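Local coordinates for protein glucokinase (Streptomyces griseus, PDB 3VGL) that probably phosphorylates D-glucose to D-glucose 6-phosphate at the expense of ATP, as a zinc-containing glucokinase of the ROK family, at residues P35-V48 with D82-V96. Sequence-based numbering, arbitrary orientation.
Sequences PTAEGIVDAICAAV and DWRHEPLKDKVEQRV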
# COMPACT_ATOMS: atom_id res chain seq x y z
N PRO A 35 31.50 6.74 -12.57
CA PRO A 35 30.33 7.57 -12.32
C PRO A 35 29.88 8.51 -13.45
O PRO A 35 28.77 9.05 -13.39
CB PRO A 35 30.74 8.38 -11.08
CG PRO A 35 32.20 8.47 -11.16
CD PRO A 35 32.66 7.18 -11.79
N THR A 36 30.72 8.74 -14.46
CA THR A 36 30.34 9.65 -15.56
C THR A 36 30.27 8.92 -16.89
O THR A 36 30.97 7.92 -17.10
CB THR A 36 31.31 10.85 -15.72
OG1 THR A 36 32.60 10.38 -16.13
CG2 THR A 36 31.42 11.67 -14.42
N ALA A 37 29.45 9.44 -17.80
CA ALA A 37 29.27 8.86 -19.12
C ALA A 37 30.58 8.79 -19.91
O ALA A 37 30.84 7.81 -20.62
CB ALA A 37 28.21 9.63 -19.90
N GLU A 38 31.40 9.83 -19.77
CA GLU A 38 32.70 9.86 -20.46
C GLU A 38 33.66 8.82 -19.87
O GLU A 38 34.38 8.14 -20.62
CB GLU A 38 33.30 11.28 -20.41
CG GLU A 38 32.46 12.37 -21.12
CD GLU A 38 31.11 12.71 -20.42
OE1 GLU A 38 30.94 12.51 -19.18
OE2 GLU A 38 30.20 13.20 -21.14
N GLY A 39 33.66 8.69 -18.55
CA GLY A 39 34.45 7.67 -17.87
C GLY A 39 33.99 6.27 -18.25
O GLY A 39 34.81 5.36 -18.39
N ILE A 40 32.68 6.11 -18.44
CA ILE A 40 32.13 4.81 -18.89
C ILE A 40 32.62 4.45 -20.29
O ILE A 40 32.98 3.31 -20.54
CB ILE A 40 30.57 4.75 -18.80
CG1 ILE A 40 30.14 4.74 -17.34
CG2 ILE A 40 30.02 3.51 -19.56
CD1 ILE A 40 28.67 5.08 -17.12
N VAL A 41 32.65 5.42 -21.21
CA VAL A 41 33.19 5.12 -22.54
C VAL A 41 34.65 4.68 -22.46
O VAL A 41 35.04 3.70 -23.09
CB VAL A 41 32.97 6.26 -23.57
CG1 VAL A 41 33.64 5.93 -24.92
CG2 VAL A 41 31.48 6.53 -23.77
N ASP A 42 35.45 5.37 -21.64
CA ASP A 42 36.85 4.96 -21.40
C ASP A 42 36.94 3.52 -20.89
O ASP A 42 37.76 2.75 -21.37
CB ASP A 42 37.54 5.89 -20.39
CG ASP A 42 37.83 7.28 -20.95
OD1 ASP A 42 37.76 7.50 -22.17
OD2 ASP A 42 38.14 8.17 -20.13
N ALA A 43 36.10 3.19 -19.90
CA ALA A 43 36.08 1.85 -19.31
C ALA A 43 35.63 0.78 -20.29
O ALA A 43 36.15 -0.33 -20.27
CB ALA A 43 35.18 1.84 -18.08
N ILE A 44 34.67 1.11 -21.15
CA ILE A 44 34.25 0.19 -22.21
C ILE A 44 35.42 -0.12 -23.13
O ILE A 44 35.66 -1.27 -23.48
CB ILE A 44 33.09 0.73 -23.06
CG1 ILE A 44 31.81 0.84 -22.22
CG2 ILE A 44 32.84 -0.15 -24.29
CD1 ILE A 44 30.73 1.69 -22.88
N CYS A 45 36.15 0.92 -23.51
CA CYS A 45 37.32 0.73 -24.35
C CYS A 45 38.39 -0.13 -23.68
O CYS A 45 38.99 -1.00 -24.33
CB CYS A 45 37.86 2.09 -24.78
SG CYS A 45 36.75 2.89 -25.94
N ALA A 46 38.62 0.10 -22.38
CA ALA A 46 39.56 -0.72 -21.61
C ALA A 46 39.11 -2.18 -21.51
O ALA A 46 39.92 -3.11 -21.62
CB ALA A 46 39.76 -0.15 -20.23
N ALA A 47 37.81 -2.36 -21.29
CA ALA A 47 37.21 -3.71 -21.23
C ALA A 47 37.33 -4.46 -22.55
O ALA A 47 37.70 -5.65 -22.57
CB ALA A 47 35.74 -3.63 -20.78
N VAL A 48 37.02 -3.78 -23.64
CA VAL A 48 37.14 -4.37 -24.97
C VAL A 48 38.61 -4.75 -25.24
O VAL A 48 38.88 -5.87 -25.65
CB VAL A 48 36.60 -3.44 -26.10
CG1 VAL A 48 36.96 -3.98 -27.49
CG2 VAL A 48 35.09 -3.25 -25.97
N ASP A 82 24.40 7.56 -15.13
CA ASP A 82 24.10 8.89 -15.69
C ASP A 82 24.10 8.92 -17.23
O ASP A 82 25.03 9.44 -17.89
CB ASP A 82 25.04 9.94 -15.08
CG ASP A 82 24.61 11.38 -15.40
OD1 ASP A 82 23.40 11.64 -15.64
OD2 ASP A 82 25.50 12.25 -15.40
N TRP A 83 23.06 8.33 -17.79
CA TRP A 83 22.85 8.29 -19.23
C TRP A 83 21.51 8.97 -19.55
O TRP A 83 20.47 8.58 -19.02
CB TRP A 83 22.79 6.84 -19.72
CG TRP A 83 24.11 6.11 -19.96
CD1 TRP A 83 25.30 6.65 -20.39
CD2 TRP A 83 24.33 4.69 -19.85
NE1 TRP A 83 26.25 5.65 -20.55
CE2 TRP A 83 25.68 4.45 -20.22
CE3 TRP A 83 23.53 3.61 -19.46
CZ2 TRP A 83 26.24 3.15 -20.21
CZ3 TRP A 83 24.09 2.32 -19.47
CH2 TRP A 83 25.42 2.11 -19.83
N ARG A 84 21.53 9.97 -20.42
CA ARG A 84 20.30 10.55 -20.94
C ARG A 84 20.52 10.77 -22.43
O ARG A 84 21.34 11.60 -22.81
CB ARG A 84 19.96 11.89 -20.25
CG ARG A 84 19.58 11.80 -18.76
CD ARG A 84 18.22 11.14 -18.57
NE ARG A 84 17.81 11.09 -17.17
CZ ARG A 84 18.16 10.13 -16.31
NH1 ARG A 84 18.96 9.13 -16.69
NH2 ARG A 84 17.71 10.19 -15.06
N HIS A 85 19.79 10.03 -23.26
CA HIS A 85 19.92 10.08 -24.73
C HIS A 85 21.40 9.94 -25.13
O HIS A 85 21.94 10.72 -25.94
CB HIS A 85 19.28 11.36 -25.31
CG HIS A 85 17.78 11.36 -25.30
ND1 HIS A 85 17.05 12.33 -25.96
CD2 HIS A 85 16.87 10.53 -24.74
CE1 HIS A 85 15.76 12.10 -25.79
NE2 HIS A 85 15.62 11.01 -25.06
N GLU A 86 22.04 8.92 -24.57
CA GLU A 86 23.47 8.67 -24.78
C GLU A 86 23.74 7.85 -26.06
O GLU A 86 23.37 6.67 -26.14
CB GLU A 86 24.05 7.95 -23.55
CG GLU A 86 25.52 7.48 -23.68
CD GLU A 86 26.53 8.62 -23.52
OE1 GLU A 86 27.75 8.35 -23.57
OE2 GLU A 86 26.10 9.78 -23.33
N PRO A 87 24.42 8.46 -27.07
CA PRO A 87 24.74 7.75 -28.31
C PRO A 87 25.92 6.79 -28.14
O PRO A 87 27.02 6.99 -28.67
CB PRO A 87 25.06 8.89 -29.29
CG PRO A 87 25.60 9.95 -28.44
CD PRO A 87 24.89 9.85 -27.10
N LEU A 88 25.66 5.71 -27.43
CA LEU A 88 26.70 4.79 -27.05
C LEU A 88 27.32 4.06 -28.24
O LEU A 88 28.54 3.91 -28.30
CB LEU A 88 26.13 3.81 -26.02
CG LEU A 88 27.15 3.10 -25.13
CD1 LEU A 88 28.03 4.08 -24.33
CD2 LEU A 88 26.40 2.20 -24.18
N LYS A 89 26.48 3.61 -29.17
CA LYS A 89 26.98 2.94 -30.38
C LYS A 89 28.00 3.81 -31.10
O LYS A 89 29.10 3.36 -31.40
CB LYS A 89 25.83 2.61 -31.33
CG LYS A 89 26.29 2.13 -32.72
CD LYS A 89 25.11 1.72 -33.56
CE LYS A 89 25.55 1.39 -34.98
NZ LYS A 89 24.51 0.58 -35.66
N ASP A 90 27.63 5.06 -31.35
CA ASP A 90 28.49 5.97 -32.12
C ASP A 90 29.81 6.23 -31.41
O ASP A 90 30.87 6.19 -32.03
CB ASP A 90 27.77 7.29 -32.39
CG ASP A 90 26.62 7.15 -33.37
OD1 ASP A 90 26.51 6.09 -34.04
OD2 ASP A 90 25.82 8.10 -33.49
N LYS A 91 29.74 6.49 -30.10
CA LYS A 91 30.93 6.80 -29.32
C LYS A 91 31.91 5.63 -29.24
O LYS A 91 33.12 5.81 -29.35
CB LYS A 91 30.54 7.27 -27.91
CG LYS A 91 30.04 8.70 -27.87
CD LYS A 91 29.76 9.12 -26.43
CE LYS A 91 29.71 10.64 -26.30
NZ LYS A 91 28.56 11.21 -27.04
N VAL A 92 31.39 4.42 -29.05
CA VAL A 92 32.24 3.25 -28.96
C VAL A 92 32.78 2.84 -30.34
O VAL A 92 33.93 2.41 -30.45
CB VAL A 92 31.52 2.08 -28.24
CG1 VAL A 92 32.40 0.82 -28.22
CG2 VAL A 92 31.15 2.51 -26.82
N GLU A 93 31.96 2.99 -31.38
CA GLU A 93 32.40 2.62 -32.74
C GLU A 93 33.58 3.47 -33.17
O GLU A 93 34.55 2.96 -33.72
CB GLU A 93 31.27 2.74 -33.76
CG GLU A 93 30.44 1.49 -33.83
CD GLU A 93 29.40 1.49 -34.94
OE1 GLU A 93 29.15 2.54 -35.57
OE2 GLU A 93 28.83 0.41 -35.17
N GLN A 94 33.50 4.76 -32.89
CA GLN A 94 34.56 5.65 -33.34
C GLN A 94 35.87 5.40 -32.57
O GLN A 94 36.95 5.64 -33.11
CB GLN A 94 34.08 7.12 -33.33
CG GLN A 94 34.27 7.86 -32.04
CD GLN A 94 35.57 8.66 -31.97
OE1 GLN A 94 35.84 9.33 -30.98
NE2 GLN A 94 36.38 8.59 -33.03
N ARG A 95 35.77 4.88 -31.35
CA ARG A 95 36.98 4.58 -30.56
C ARG A 95 37.58 3.17 -30.69
O ARG A 95 38.80 3.03 -30.64
CB ARG A 95 36.78 4.96 -29.10
CG ARG A 95 37.01 6.44 -28.88
CD ARG A 95 36.78 6.83 -27.47
NE ARG A 95 37.83 6.32 -26.58
CZ ARG A 95 37.87 6.60 -25.28
NH1 ARG A 95 36.94 7.38 -24.75
NH2 ARG A 95 38.84 6.10 -24.52
N VAL A 96 36.74 2.15 -30.87
CA VAL A 96 37.26 0.78 -31.02
C VAL A 96 37.45 0.37 -32.49
O VAL A 96 38.22 -0.54 -32.78
CB VAL A 96 36.43 -0.30 -30.24
CG1 VAL A 96 36.26 0.10 -28.77
CG2 VAL A 96 35.07 -0.58 -30.89
O HOH W 1 27.69 11.48 -13.15
O HOH W 2 26.59 7.28 -13.43
O HOH W 3 28.73 6.47 -21.76
O HOH W 4 27.58 11.33 -16.73
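C45 and V96, which touch through SG and CG1, bring their CA atoms within 6.7 Å where helices 37-48 and 88-96 pack, the axes 10.3 Å apart at closest and running in the same general sense at 48°, while segment 82-87 lies against the start of the first helix. Between the helices, I44 lays CG2 on the CG2 methyl of V92 (4.0 Å) and CD1 on L88 CD1. V48 extends this apolar seam to V96, and I62 of strand 57-64 backs L88 and V92. V41 divides its methyls: CG1, anti to the backbone N (chi1 176°), reaches R95 NH1 at 3.6 Å, whereas CG2 meets the aliphatic CD of K91. With both methyls gone, as in an alanine here, R95 NH1 and K91 CD would probably lose these carbon neighbours, leaving a gap between them and the helix. R95, its chain bent at chi3, offers NH1 (2.7 Å) and NH2 end-on to the single oxygen OD1 of D42; that oxygen lies in the guanidinium plane, with the carboxylate turned 68° from it. C45 SG sits over one guanidinium face, 3.7 Å from R95 NE. At the other end, I40 CG2 touches W83 CZ2 at 3.9 Å, and one water, in the plane of the indole, accepts from W83 NE1 while donating to A37 O and E86 OE1. Other waters join P35 O and A37 N to D82. Both helices pack on the sheet containing strands 3-9 and 57-64, in the actin-like ATPase fold. On the solvent-exposed side, the two-nitrogen grip fixes the end of R95 and probably favours a charged D42 carboxylate.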